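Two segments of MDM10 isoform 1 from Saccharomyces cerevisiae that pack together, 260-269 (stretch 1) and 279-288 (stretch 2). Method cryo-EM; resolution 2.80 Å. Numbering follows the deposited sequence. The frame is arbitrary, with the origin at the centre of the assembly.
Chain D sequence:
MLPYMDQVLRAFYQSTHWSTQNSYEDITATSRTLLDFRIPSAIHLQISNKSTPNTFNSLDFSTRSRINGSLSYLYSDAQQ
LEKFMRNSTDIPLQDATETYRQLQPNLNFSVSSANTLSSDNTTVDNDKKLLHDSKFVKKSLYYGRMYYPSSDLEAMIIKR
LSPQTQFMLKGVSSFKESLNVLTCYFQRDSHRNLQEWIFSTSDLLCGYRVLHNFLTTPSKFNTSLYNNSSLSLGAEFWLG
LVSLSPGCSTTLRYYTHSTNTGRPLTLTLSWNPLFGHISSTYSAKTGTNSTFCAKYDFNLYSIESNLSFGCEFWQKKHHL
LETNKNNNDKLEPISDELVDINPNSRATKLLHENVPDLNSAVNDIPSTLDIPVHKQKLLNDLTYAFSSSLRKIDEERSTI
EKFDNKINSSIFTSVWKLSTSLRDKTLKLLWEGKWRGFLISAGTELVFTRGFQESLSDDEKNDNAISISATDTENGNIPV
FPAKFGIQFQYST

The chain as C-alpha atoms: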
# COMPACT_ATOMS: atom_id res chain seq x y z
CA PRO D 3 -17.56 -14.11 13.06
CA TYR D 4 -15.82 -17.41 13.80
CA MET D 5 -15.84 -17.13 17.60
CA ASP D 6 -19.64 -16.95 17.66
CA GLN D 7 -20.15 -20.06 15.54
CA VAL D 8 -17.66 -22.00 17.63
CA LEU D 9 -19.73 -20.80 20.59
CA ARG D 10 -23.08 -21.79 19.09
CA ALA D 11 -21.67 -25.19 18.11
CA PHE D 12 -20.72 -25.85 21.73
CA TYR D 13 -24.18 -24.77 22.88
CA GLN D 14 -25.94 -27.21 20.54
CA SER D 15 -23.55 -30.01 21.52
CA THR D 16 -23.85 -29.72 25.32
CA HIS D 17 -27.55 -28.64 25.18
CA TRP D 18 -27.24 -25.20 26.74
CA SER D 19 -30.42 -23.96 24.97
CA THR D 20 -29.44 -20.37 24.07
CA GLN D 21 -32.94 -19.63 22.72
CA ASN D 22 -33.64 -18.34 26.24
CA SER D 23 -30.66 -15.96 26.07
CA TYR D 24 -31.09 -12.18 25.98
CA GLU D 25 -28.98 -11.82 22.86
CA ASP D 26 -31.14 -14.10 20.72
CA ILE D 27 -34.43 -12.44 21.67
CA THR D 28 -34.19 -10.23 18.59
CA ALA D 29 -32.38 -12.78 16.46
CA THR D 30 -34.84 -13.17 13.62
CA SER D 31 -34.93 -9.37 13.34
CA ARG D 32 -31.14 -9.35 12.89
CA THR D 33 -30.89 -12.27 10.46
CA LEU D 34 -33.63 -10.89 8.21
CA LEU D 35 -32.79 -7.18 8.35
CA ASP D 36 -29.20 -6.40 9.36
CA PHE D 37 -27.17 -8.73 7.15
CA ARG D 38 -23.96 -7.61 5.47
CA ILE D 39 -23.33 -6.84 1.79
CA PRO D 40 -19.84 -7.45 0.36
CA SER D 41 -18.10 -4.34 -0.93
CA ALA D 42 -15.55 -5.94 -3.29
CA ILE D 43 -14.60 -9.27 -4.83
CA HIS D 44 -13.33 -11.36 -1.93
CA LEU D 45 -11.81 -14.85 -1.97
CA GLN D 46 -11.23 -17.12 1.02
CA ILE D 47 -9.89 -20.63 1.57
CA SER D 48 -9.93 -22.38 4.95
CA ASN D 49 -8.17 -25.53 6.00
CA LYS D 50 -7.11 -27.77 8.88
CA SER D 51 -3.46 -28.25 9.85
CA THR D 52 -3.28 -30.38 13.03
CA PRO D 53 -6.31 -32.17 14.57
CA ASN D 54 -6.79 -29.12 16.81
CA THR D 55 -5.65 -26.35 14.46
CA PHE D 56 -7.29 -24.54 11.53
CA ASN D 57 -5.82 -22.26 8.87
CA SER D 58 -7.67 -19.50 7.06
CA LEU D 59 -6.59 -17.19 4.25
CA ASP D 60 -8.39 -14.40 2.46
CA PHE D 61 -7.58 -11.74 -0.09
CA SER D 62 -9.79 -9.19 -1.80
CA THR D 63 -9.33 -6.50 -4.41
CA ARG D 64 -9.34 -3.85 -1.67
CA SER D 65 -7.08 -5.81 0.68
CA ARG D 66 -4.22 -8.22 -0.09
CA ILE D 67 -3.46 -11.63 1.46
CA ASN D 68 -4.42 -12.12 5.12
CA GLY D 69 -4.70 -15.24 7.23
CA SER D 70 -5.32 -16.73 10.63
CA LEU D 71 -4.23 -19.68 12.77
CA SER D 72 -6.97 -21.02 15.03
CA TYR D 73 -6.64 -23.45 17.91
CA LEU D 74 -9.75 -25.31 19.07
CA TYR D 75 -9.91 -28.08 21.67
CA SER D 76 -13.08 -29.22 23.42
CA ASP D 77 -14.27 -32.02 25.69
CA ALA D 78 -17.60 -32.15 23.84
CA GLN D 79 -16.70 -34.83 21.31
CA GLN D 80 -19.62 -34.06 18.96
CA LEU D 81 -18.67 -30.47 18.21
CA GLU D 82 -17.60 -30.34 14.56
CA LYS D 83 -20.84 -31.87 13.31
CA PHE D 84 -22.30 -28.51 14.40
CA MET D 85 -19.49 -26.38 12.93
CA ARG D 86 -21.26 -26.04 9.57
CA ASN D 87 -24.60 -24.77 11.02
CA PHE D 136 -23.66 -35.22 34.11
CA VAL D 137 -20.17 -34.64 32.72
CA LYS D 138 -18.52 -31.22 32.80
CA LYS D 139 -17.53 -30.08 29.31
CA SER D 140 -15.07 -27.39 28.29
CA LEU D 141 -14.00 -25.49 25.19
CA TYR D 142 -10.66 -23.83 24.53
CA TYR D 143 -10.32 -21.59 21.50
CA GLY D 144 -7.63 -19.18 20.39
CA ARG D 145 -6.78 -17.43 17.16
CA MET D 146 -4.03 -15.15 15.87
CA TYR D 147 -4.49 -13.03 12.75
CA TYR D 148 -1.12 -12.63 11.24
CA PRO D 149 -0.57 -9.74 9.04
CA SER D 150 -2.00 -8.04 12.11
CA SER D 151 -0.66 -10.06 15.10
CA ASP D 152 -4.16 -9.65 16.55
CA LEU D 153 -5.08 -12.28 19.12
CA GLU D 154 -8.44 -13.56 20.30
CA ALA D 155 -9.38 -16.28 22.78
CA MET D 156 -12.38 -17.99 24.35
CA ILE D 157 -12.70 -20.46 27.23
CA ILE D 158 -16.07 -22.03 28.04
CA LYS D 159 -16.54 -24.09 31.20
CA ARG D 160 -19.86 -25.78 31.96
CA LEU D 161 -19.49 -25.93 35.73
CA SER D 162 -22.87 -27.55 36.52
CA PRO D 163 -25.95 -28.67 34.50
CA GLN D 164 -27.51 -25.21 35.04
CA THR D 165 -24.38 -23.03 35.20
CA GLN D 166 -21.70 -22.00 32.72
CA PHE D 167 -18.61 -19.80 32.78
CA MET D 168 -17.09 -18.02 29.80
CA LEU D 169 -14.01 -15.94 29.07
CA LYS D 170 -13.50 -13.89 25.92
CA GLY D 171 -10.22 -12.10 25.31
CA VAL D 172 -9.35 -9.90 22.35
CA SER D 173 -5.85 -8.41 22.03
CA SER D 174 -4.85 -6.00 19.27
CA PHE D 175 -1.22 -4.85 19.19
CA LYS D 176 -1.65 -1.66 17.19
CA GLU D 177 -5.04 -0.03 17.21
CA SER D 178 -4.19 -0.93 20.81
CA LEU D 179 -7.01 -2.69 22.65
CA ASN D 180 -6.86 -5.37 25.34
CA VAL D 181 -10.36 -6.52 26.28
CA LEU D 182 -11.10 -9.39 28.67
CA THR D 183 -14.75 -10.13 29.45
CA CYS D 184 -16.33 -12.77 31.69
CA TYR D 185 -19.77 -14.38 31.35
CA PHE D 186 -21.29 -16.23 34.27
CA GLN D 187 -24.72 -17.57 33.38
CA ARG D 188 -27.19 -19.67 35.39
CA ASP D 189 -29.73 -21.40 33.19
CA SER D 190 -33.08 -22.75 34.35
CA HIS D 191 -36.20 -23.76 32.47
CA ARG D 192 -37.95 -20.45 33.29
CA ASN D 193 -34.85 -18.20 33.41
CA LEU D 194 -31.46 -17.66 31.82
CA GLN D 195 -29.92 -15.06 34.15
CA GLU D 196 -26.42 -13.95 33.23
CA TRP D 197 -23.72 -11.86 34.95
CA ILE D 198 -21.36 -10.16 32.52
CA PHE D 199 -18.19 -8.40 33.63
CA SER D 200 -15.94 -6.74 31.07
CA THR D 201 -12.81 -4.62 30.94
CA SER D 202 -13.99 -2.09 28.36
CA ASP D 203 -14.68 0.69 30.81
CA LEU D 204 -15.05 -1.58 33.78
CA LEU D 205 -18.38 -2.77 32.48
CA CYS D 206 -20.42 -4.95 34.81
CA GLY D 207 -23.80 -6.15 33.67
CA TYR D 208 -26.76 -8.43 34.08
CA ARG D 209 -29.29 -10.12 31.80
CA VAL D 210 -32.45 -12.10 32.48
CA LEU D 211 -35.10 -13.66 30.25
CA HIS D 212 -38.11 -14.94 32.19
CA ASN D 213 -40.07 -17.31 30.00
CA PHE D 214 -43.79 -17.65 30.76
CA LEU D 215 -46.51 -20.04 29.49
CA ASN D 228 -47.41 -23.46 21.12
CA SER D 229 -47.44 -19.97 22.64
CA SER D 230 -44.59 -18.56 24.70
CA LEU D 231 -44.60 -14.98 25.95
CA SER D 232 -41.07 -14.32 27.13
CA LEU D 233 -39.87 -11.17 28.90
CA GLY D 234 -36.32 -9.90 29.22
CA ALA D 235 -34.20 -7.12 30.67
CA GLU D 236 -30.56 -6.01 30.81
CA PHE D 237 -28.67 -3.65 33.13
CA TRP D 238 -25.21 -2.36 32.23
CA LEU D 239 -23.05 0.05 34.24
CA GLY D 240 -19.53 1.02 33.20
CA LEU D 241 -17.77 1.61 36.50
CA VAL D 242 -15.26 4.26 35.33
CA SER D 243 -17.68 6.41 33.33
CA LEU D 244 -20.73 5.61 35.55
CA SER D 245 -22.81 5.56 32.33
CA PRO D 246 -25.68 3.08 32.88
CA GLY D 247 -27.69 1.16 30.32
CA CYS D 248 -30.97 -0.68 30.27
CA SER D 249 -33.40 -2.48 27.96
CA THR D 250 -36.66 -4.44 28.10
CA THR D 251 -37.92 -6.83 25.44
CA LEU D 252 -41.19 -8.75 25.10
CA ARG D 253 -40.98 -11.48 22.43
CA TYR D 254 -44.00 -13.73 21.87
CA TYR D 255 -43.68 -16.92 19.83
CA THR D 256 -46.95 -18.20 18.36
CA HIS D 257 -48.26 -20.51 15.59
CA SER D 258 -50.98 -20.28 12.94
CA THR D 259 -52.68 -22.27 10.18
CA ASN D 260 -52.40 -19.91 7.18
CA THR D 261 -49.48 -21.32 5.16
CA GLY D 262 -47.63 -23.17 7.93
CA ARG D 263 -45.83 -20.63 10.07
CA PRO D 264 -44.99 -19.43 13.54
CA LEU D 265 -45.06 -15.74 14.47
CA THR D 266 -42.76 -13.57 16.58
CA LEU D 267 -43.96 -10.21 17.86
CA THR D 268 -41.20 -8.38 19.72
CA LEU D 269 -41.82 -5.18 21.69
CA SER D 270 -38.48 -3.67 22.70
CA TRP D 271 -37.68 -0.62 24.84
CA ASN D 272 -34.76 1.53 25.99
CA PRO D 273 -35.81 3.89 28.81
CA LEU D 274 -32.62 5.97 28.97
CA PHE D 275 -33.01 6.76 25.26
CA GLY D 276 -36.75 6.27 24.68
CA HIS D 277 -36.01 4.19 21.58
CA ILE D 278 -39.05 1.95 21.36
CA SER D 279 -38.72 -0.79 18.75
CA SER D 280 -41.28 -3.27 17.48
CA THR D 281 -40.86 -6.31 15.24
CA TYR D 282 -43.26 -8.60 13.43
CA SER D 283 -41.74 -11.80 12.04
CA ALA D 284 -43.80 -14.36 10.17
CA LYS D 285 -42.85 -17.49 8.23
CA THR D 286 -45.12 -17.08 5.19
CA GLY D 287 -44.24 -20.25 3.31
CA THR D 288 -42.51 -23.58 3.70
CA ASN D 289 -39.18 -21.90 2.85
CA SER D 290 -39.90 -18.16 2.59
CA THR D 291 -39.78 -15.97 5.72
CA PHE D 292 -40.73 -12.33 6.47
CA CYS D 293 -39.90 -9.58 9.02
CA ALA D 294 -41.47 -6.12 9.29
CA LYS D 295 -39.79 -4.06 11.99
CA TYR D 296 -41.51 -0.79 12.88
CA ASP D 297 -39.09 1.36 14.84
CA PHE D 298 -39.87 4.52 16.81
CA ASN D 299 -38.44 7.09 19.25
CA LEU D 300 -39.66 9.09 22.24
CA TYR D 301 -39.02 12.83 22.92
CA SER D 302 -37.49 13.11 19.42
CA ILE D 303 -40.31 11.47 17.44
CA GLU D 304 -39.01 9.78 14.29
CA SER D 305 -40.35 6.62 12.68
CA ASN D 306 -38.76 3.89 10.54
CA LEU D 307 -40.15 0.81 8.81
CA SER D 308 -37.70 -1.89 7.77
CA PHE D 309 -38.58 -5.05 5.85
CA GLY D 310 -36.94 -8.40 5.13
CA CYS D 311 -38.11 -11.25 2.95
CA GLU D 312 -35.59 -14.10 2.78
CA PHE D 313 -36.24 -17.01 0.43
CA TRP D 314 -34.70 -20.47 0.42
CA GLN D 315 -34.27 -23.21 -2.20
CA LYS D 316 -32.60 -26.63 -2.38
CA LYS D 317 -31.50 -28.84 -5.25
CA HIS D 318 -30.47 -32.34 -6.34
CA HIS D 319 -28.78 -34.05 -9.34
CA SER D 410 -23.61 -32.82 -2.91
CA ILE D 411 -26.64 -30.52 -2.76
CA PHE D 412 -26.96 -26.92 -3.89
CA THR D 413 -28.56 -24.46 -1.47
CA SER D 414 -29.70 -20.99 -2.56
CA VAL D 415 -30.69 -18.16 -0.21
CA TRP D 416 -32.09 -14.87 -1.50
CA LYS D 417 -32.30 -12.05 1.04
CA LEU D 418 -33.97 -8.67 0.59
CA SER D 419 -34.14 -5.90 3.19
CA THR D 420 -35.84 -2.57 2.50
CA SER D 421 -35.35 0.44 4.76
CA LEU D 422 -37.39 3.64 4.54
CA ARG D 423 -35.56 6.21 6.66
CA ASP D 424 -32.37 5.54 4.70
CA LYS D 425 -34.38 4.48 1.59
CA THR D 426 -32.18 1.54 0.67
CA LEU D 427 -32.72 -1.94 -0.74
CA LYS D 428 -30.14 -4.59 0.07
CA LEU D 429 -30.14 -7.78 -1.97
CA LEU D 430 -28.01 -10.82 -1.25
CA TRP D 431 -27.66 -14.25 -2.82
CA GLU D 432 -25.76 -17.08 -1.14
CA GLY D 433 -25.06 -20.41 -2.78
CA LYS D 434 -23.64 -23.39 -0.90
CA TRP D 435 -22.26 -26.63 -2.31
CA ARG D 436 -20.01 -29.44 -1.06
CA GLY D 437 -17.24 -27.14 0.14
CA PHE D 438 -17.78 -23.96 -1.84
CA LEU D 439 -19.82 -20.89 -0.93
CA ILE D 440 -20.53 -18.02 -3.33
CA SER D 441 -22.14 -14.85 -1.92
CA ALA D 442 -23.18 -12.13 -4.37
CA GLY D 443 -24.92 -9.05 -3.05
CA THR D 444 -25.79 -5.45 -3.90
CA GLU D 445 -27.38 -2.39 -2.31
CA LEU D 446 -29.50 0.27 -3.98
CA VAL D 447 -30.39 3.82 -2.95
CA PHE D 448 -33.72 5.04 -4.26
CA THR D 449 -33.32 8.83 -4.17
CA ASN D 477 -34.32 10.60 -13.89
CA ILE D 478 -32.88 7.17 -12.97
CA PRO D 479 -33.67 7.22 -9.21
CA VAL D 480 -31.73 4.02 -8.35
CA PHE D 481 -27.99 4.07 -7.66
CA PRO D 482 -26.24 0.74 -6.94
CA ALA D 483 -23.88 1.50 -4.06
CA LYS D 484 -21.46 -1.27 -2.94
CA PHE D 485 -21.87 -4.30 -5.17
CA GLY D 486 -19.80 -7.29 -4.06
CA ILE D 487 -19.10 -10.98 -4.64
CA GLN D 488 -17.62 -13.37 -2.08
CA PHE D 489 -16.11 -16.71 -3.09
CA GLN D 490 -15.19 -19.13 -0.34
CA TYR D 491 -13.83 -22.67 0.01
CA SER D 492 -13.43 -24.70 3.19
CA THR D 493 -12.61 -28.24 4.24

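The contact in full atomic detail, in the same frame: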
# COMPACT_ATOMS: atom_id res chain seq x y z
N ASN D 260 -52.17 -20.61 8.44
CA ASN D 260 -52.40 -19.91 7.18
C ASN D 260 -51.66 -20.59 6.03
O ASN D 260 -52.28 -21.01 5.05
CB ASN D 260 -51.97 -18.45 7.31
CG ASN D 260 -52.47 -17.80 8.58
OD1 ASN D 260 -51.68 -17.29 9.38
ND2 ASN D 260 -53.78 -17.83 8.78
N THR D 261 -50.34 -20.68 6.15
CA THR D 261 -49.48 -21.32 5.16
C THR D 261 -48.58 -22.37 5.82
O THR D 261 -47.98 -23.21 5.14
CB THR D 261 -48.66 -20.24 4.43
OG1 THR D 261 -49.54 -19.16 4.08
CG2 THR D 261 -48.06 -20.75 3.13
N GLY D 262 -48.54 -22.36 7.14
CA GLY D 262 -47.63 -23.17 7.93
C GLY D 262 -46.52 -22.27 8.40
O GLY D 262 -45.53 -22.07 7.69
N ARG D 263 -46.65 -21.75 9.62
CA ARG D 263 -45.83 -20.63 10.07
C ARG D 263 -45.98 -20.38 11.56
O ARG D 263 -47.08 -20.46 12.11
CB ARG D 263 -46.21 -19.35 9.30
CG ARG D 263 -47.70 -19.05 9.24
CD ARG D 263 -48.04 -18.12 8.09
NE ARG D 263 -48.20 -16.74 8.53
CZ ARG D 263 -48.52 -15.73 7.72
NH1 ARG D 263 -48.64 -14.50 8.20
NH2 ARG D 263 -48.72 -15.95 6.43
N PRO D 264 -44.89 -20.11 12.25
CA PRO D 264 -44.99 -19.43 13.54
C PRO D 264 -45.07 -17.92 13.37
O PRO D 264 -45.11 -17.42 12.25
CB PRO D 264 -43.70 -19.85 14.25
CG PRO D 264 -42.75 -20.12 13.15
CD PRO D 264 -43.57 -20.72 12.06
N LEU D 265 -45.10 -17.19 14.49
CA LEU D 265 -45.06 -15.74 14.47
C LEU D 265 -44.16 -15.28 15.60
O LEU D 265 -43.98 -16.01 16.58
CB LEU D 265 -46.46 -15.14 14.62
CG LEU D 265 -47.45 -15.18 13.46
CD1 LEU D 265 -48.26 -16.46 13.47
CD2 LEU D 265 -48.37 -13.99 13.54
N THR D 266 -43.59 -14.08 15.50
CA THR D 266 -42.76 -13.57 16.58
C THR D 266 -42.93 -12.07 16.71
O THR D 266 -42.27 -11.30 16.00
CB THR D 266 -41.28 -13.92 16.36
OG1 THR D 266 -41.14 -15.32 16.11
CG2 THR D 266 -40.46 -13.56 17.58
N LEU D 267 -43.81 -11.63 17.60
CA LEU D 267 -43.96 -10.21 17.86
C LEU D 267 -43.04 -9.82 19.01
O LEU D 267 -42.99 -10.48 20.04
CB LEU D 267 -45.41 -9.87 18.19
CG LEU D 267 -46.43 -9.82 17.05
CD1 LEU D 267 -47.00 -11.19 16.72
CD2 LEU D 267 -47.54 -8.85 17.39
N THR D 268 -42.31 -8.71 18.83
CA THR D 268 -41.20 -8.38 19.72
C THR D 268 -41.20 -6.89 20.07
O THR D 268 -40.63 -6.06 19.38
CB THR D 268 -39.87 -8.79 19.09
OG1 THR D 268 -39.96 -10.14 18.61
CG2 THR D 268 -38.76 -8.72 20.10
N LEU D 269 -41.83 -6.55 21.19
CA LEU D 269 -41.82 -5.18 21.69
C LEU D 269 -40.54 -4.90 22.47
O LEU D 269 -40.34 -5.47 23.54
CB LEU D 269 -43.02 -4.91 22.60
CG LEU D 269 -44.38 -4.46 22.07
CD1 LEU D 269 -44.26 -3.12 21.38
CD2 LEU D 269 -45.04 -5.50 21.16
N SER D 279 -38.71 -0.00 19.97
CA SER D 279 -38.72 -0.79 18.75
C SER D 279 -39.90 -1.75 18.78
O SER D 279 -40.53 -1.97 19.81
CB SER D 279 -37.43 -1.58 18.58
OG SER D 279 -37.60 -2.60 17.61
N SER D 280 -40.20 -2.31 17.61
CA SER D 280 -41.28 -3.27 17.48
C SER D 280 -41.03 -4.10 16.23
O SER D 280 -40.66 -3.55 15.20
CB SER D 280 -42.63 -2.56 17.39
OG SER D 280 -43.68 -3.49 17.21
N THR D 281 -41.25 -5.41 16.31
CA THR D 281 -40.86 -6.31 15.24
C THR D 281 -41.93 -7.37 15.05
O THR D 281 -42.28 -8.07 16.00
CB THR D 281 -39.52 -6.98 15.55
OG1 THR D 281 -38.47 -6.01 15.45
CG2 THR D 281 -39.25 -8.11 14.59
N TYR D 282 -42.44 -7.47 13.84
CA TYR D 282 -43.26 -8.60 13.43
C TYR D 282 -42.39 -9.52 12.59
O TYR D 282 -41.53 -9.06 11.84
CB TYR D 282 -44.47 -8.12 12.63
CG TYR D 282 -45.33 -9.22 12.07
CD1 TYR D 282 -45.23 -9.60 10.74
CD2 TYR D 282 -46.27 -9.86 12.86
CE1 TYR D 282 -46.02 -10.59 10.22
CE2 TYR D 282 -47.06 -10.86 12.35
CZ TYR D 282 -46.93 -11.22 11.03
OH TYR D 282 -47.73 -12.22 10.52
N SER D 283 -42.60 -10.83 12.72
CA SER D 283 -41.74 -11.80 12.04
C SER D 283 -42.53 -13.07 11.76
O SER D 283 -42.66 -13.92 12.63
CB SER D 283 -40.51 -12.11 12.88
OG SER D 283 -39.76 -13.13 12.26
N ALA D 284 -43.02 -13.21 10.54
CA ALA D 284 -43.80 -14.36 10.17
C ALA D 284 -42.93 -15.38 9.45
O ALA D 284 -41.71 -15.23 9.35
CB ALA D 284 -44.99 -13.94 9.31
N LYS D 285 -43.55 -16.45 8.97
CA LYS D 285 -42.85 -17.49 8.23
C LYS D 285 -43.68 -17.90 7.01
O LYS D 285 -43.99 -19.08 6.81
CB LYS D 285 -42.52 -18.70 9.11
CG LYS D 285 -41.28 -19.44 8.66
CD LYS D 285 -41.26 -20.87 9.16
CE LYS D 285 -40.30 -21.72 8.35
NZ LYS D 285 -40.77 -21.88 6.95
N THR D 286 -44.07 -16.92 6.20
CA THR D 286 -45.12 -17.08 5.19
C THR D 286 -44.70 -17.99 4.04
O THR D 286 -44.47 -17.53 2.92
CB THR D 286 -45.51 -15.73 4.61
OG1 THR D 286 -44.51 -15.31 3.67
CG2 THR D 286 -45.59 -14.69 5.71
N GLY D 287 -44.63 -19.28 4.31
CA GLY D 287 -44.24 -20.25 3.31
C GLY D 287 -43.43 -21.35 3.96
O GLY D 287 -42.95 -21.23 5.08
N THR D 288 -43.29 -22.45 3.21
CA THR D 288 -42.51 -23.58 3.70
C THR D 288 -41.01 -23.30 3.68
O THR D 288 -40.25 -23.96 4.39
CB THR D 288 -42.84 -24.84 2.90
OG1 THR D 288 -42.12 -25.95 3.43
CG2 THR D 288 -42.51 -24.66 1.43

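The two stretches run antiparallel as neighbouring strands, their directions 176° apart and their axes approaching to 4.7 Å, with Leu269 facing Ser280 at one end and Arg263 facing Lys285 near the other. The backbone ladder is irregular. Its best rung joins Thr268 N to Thr281 O at 2.9 Å; the return bond, from Thr281 N to Thr268 O at 3.2 Å, is bent and weak, as is the bond from Thr266 N to Ser283 O at 3.0 Å. Thr266 O lies 3.2 Å from Thr281 O, two acceptors that cannot bond. Alpha hydrogens supplement the ladder, since Leu267 CA lies 3.3 Å from Thr281 O and Ser280 CA lies 3.4 Å from Thr268 O. Pro264, lacking an amide hydrogen, can donate no backbone bond; its ring instead packs against the aliphatic part of a lysine, with Pro264 CD 3.7 Å from Lys285 CD.

Side chains pair across the strands according to the register. Thr266 sits beside Ser283 and Thr268 beside Thr281, with CB of Thr268 and CB of Thr281 4.0 Å apart. These small residues suit close strand pairing, and the beta-branched threonines favour extended backbone; Thr268, Thr281 and Ser283 are buried.

Tyr282 packs against two leucines of the other strand, Leu265 and Leu267. Its chi1 is t, and the end of its side chain comes nearer to stretch 1 than its CA-to-CB bond suggests. Leu265 CD2 lies 3.6 Å from Tyr282 CE2, while Leu267 CD1 meets the ring edge, 4.1 Å from Tyr282 CD2. A tyrosine suits this place because its ring offers apolar surface while its hydroxyl remains available to a polar partner: Arg263 NH1 donates a weak hydrogen bond to Tyr282 OH at 3.4 Å. The long arginine also covers Thr286, whose methyl lies over one face of the guanidinium, with Thr286 CG2 3.5 Å from Arg263 NH2.

Beyond the paired strands, Lys285 starts toward stretch 1, but its end leads away, the chain extended through chi3, and reaches the carbonyls that follow in its own stretch. Lys285 NZ donates to Gly287 O at 2.9 Å and, weakly, to Thr288 O at 3.3 Å, while the methylenes serve the contact with proline. Gly262 and Gly287 adopt backbone angles at which a CB would jam against the preceding carbonyl oxygen, which accounts for glycine at both sites. The methyl of Thr261 rests on Gly287, with Thr261 CG2 3.9 Å from Gly287 CA. Together the stretches bury 719 Å².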